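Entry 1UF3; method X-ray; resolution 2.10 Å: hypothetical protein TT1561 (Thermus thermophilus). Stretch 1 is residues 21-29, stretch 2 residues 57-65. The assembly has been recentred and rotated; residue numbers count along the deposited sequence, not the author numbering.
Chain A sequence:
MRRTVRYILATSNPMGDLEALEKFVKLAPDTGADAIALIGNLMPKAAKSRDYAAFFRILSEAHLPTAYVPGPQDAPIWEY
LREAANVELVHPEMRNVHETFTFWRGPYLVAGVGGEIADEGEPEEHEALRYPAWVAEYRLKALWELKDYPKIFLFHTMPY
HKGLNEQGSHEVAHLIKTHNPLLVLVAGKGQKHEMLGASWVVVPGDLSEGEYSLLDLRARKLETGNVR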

# COMPACT_ATOMS: atom_id res chain seq x y z
N LEU A 21 -20.73 20.01 -1.39
CA LEU A 21 -19.58 19.59 -2.19
C LEU A 21 -18.49 19.06 -1.27
O LEU A 21 -17.89 18.02 -1.53
N GLU A 22 -18.24 19.78 -0.18
CA GLU A 22 -17.21 19.35 0.74
C GLU A 22 -17.54 18.01 1.41
O GLU A 22 -16.64 17.19 1.62
N LYS A 23 -18.81 17.81 1.76
CA LYS A 23 -19.21 16.55 2.39
C LYS A 23 -19.05 15.45 1.33
O LYS A 23 -18.61 14.34 1.63
N PHE A 24 -19.41 15.78 0.10
CA PHE A 24 -19.33 14.87 -1.04
C PHE A 24 -17.88 14.40 -1.22
O PHE A 24 -17.61 13.21 -1.32
N VAL A 25 -16.97 15.36 -1.24
CA VAL A 25 -15.54 15.08 -1.39
C VAL A 25 -15.02 14.21 -0.24
O VAL A 25 -14.24 13.28 -0.48
N LYS A 26 -15.46 14.49 0.98
CA LYS A 26 -15.03 13.70 2.13
C LYS A 26 -15.60 12.28 2.17
O LYS A 26 -15.24 11.49 3.04
N LEU A 27 -16.47 11.96 1.23
CA LEU A 27 -17.06 10.62 1.16
C LEU A 27 -16.12 9.66 0.45
O LEU A 27 -16.17 8.45 0.68
N ALA A 28 -15.30 10.20 -0.45
CA ALA A 28 -14.42 9.38 -1.25
C ALA A 28 -13.51 8.42 -0.50
O ALA A 28 -13.48 7.24 -0.83
N PRO A 29 -12.78 8.88 0.53
CA PRO A 29 -11.91 7.91 1.21
C PRO A 29 -12.71 6.83 1.92
O PRO A 29 -12.31 5.68 1.95
N ARG A 57 -11.19 24.45 -5.42
CA ARG A 57 -10.25 24.28 -4.32
C ARG A 57 -10.74 23.14 -3.42
O ARG A 57 -9.96 22.30 -2.96
N ILE A 58 -12.05 23.12 -3.17
CA ILE A 58 -12.67 22.09 -2.34
C ILE A 58 -12.64 20.74 -3.06
O ILE A 58 -12.31 19.74 -2.45
N LEU A 59 -12.94 20.73 -4.36
CA LEU A 59 -12.93 19.48 -5.12
C LEU A 59 -11.52 18.89 -5.20
O LEU A 59 -11.35 17.67 -5.16
N SER A 60 -10.53 19.77 -5.28
CA SER A 60 -9.12 19.38 -5.38
C SER A 60 -8.61 18.58 -4.18
O SER A 60 -7.61 17.87 -4.28
N GLU A 61 -9.30 18.68 -3.04
CA GLU A 61 -8.90 17.95 -1.84
C GLU A 61 -9.02 16.42 -1.98
O GLU A 61 -8.36 15.66 -1.26
N ALA A 62 -9.87 15.98 -2.90
CA ALA A 62 -10.07 14.55 -3.14
C ALA A 62 -8.79 13.79 -3.49
O ALA A 62 -8.60 12.66 -3.03
N HIS A 63 -7.93 14.39 -4.31
CA HIS A 63 -6.70 13.72 -4.77
C HIS A 63 -7.07 12.42 -5.48
O HIS A 63 -6.52 11.37 -5.16
N LEU A 64 -8.02 12.50 -6.42
CA LEU A 64 -8.48 11.35 -7.20
C LEU A 64 -8.80 11.77 -8.62
O LEU A 64 -9.17 12.92 -8.87
N PRO A 65 -8.67 10.85 -9.59
CA PRO A 65 -9.00 11.24 -10.96
C PRO A 65 -10.40 11.84 -10.86
O PRO A 65 -11.25 11.29 -10.16

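Packing of stretch 1 (residues 21-29) against stretch 2 (residues 57-65) in TT1561. The contact is apolar, buries 371 Å² summed over both sides, and has no hydrogen bond across it. At its centre V25 (chi1 t) points toward stretch 2, and its two methyls contact I58, L59, E61 and A62. V25 CG2 lies 3.8 Å from I58 O and 4.0 Å from L59 CA, and it also meets side chains, at 4.3 Å from I58 CG2 and 4.3 Å from L59 CD2. V25 CG1 sits 3.7 Å from A62 N and 4.0 Å from A62 CB; here the backbones run close, V25 CA and A62 CA being 5.8 Å apart. I58 (chi1 m, chi2 t) points back toward stretch 1, its CG2 reaching 3.7 Å from L21 CG and 3.8 Å from E22 CA. L21 (t, p) points in as well, one helical turn before V25, so both present side chains to the same partner. L59 is directed sideways, with chi1 between wells at -148° and chi2 t, yet CD2 still reaches V25. Farther along, A28 and L64 (m, t) point toward each other's stretches and meet at A28 CB to L64 CD1, 3.6 Å.

Toward the polar edge, E22 (chi1 and chi2 t) is directed sideways; its CB is 4.1 Å from I58 CG2, while its carboxylate serves its own stretch through a salt bridge, K26 NZ to E22 OE2 at 3.3 Å, weak as a hydrogen bond. E61 (chi1 m) adds a marginal contact, CB to V25 CG1 at 4.2 Å. S60 (chi1 p) points away, and its OG donates to R57 O at 2.6 Å. H63 (chi1 m) does not reach stretch 1; its ND1 donates to E61 O at 3.1 Å, and NE2 is bonded elsewhere in the structure.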

# COMPACT_ATOMS: atom_id res chain seq x y z
CB LEU A 21 -19.02 20.76 -2.99
CG LEU A 21 -17.83 20.43 -3.89
CD1 LEU A 21 -18.26 19.42 -4.93
CD2 LEU A 21 -17.33 21.69 -4.57
CB GLU A 22 -16.96 20.39 1.82
CG GLU A 22 -15.77 19.98 2.67
CD GLU A 22 -15.48 20.94 3.79
OE1 GLU A 22 -15.28 22.14 3.50
OE2 GLU A 22 -15.44 20.48 4.96
CB LYS A 23 -20.67 16.60 2.86
CG LYS A 23 -20.94 17.55 4.04
CD LYS A 23 -22.45 17.72 4.25
CE LYS A 23 -22.80 18.58 5.46
NZ LYS A 23 -22.66 17.86 6.75
CB PHE A 24 -19.82 15.57 -2.31
CG PHE A 24 -19.66 14.75 -3.57
CD1 PHE A 24 -20.47 13.64 -3.80
CD2 PHE A 24 -18.69 15.07 -4.51
CE1 PHE A 24 -20.32 12.85 -4.96
CE2 PHE A 24 -18.52 14.30 -5.68
CZ PHE A 24 -19.34 13.18 -5.90
CB VAL A 25 -14.73 16.39 -1.48
CG1 VAL A 25 -13.24 16.12 -1.35
CG2 VAL A 25 -15.03 17.06 -2.81
CB LYS A 26 -15.39 14.42 3.43
CG LYS A 26 -14.68 15.72 3.58
CD LYS A 26 -14.70 16.18 5.03
CE LYS A 26 -13.92 17.46 5.20
NZ LYS A 26 -14.04 17.97 6.60
CB LEU A 27 -18.34 10.63 0.34
CG LEU A 27 -19.56 11.46 0.69
CD1 LEU A 27 -20.54 11.29 -0.45
CD2 LEU A 27 -20.17 11.01 1.99
CB ALA A 28 -13.59 10.29 -2.20
CB PRO A 29 -11.11 8.77 2.21
CG PRO A 29 -11.11 10.14 1.57
CD PRO A 29 -12.54 10.25 1.03
CB ARG A 57 -10.15 25.57 -3.51
CG ARG A 57 -9.16 25.50 -2.38
CD ARG A 57 -7.99 26.45 -2.61
NE ARG A 57 -6.90 26.16 -1.67
CZ ARG A 57 -5.71 26.75 -1.68
NH1 ARG A 57 -5.44 27.69 -2.58
NH2 ARG A 57 -4.79 26.40 -0.79
CB ILE A 58 -14.15 22.48 -1.99
CG1 ILE A 58 -14.14 23.43 -0.79
CG2 ILE A 58 -15.00 21.23 -1.69
CD1 ILE A 58 -15.41 24.25 -0.64
CB LEU A 59 -13.44 19.71 -6.53
CG LEU A 59 -14.21 18.62 -7.27
CD1 LEU A 59 -14.07 18.90 -8.74
CD2 LEU A 59 -13.72 17.24 -6.94
CB SER A 60 -8.23 20.62 -5.58
OG SER A 60 -8.00 21.28 -4.33
CB GLU A 61 -9.76 18.40 -0.65
CG GLU A 61 -9.62 19.89 -0.32
CD GLU A 61 -8.65 20.14 0.81
OE1 GLU A 61 -7.55 19.54 0.80
OE2 GLU A 61 -8.98 20.95 1.71
CB ALA A 62 -11.07 14.37 -4.26
CB HIS A 63 -5.76 13.39 -3.60
CG HIS A 63 -4.98 14.56 -3.11
ND1 HIS A 63 -5.43 15.40 -2.11
CD2 HIS A 63 -3.78 15.06 -3.51
CE1 HIS A 63 -4.55 16.36 -1.93
NE2 HIS A 63 -3.54 16.18 -2.76
CB LEU A 64 -9.78 10.75 -6.61
CG LEU A 64 -9.87 9.95 -5.29
CD1 LEU A 64 -11.34 9.71 -4.96
CD2 LEU A 64 -9.11 8.60 -5.40
CB PRO A 65 -9.00 9.91 -11.70
CG PRO A 65 -7.88 9.17 -11.01
CD PRO A 65 -8.15 9.46 -9.54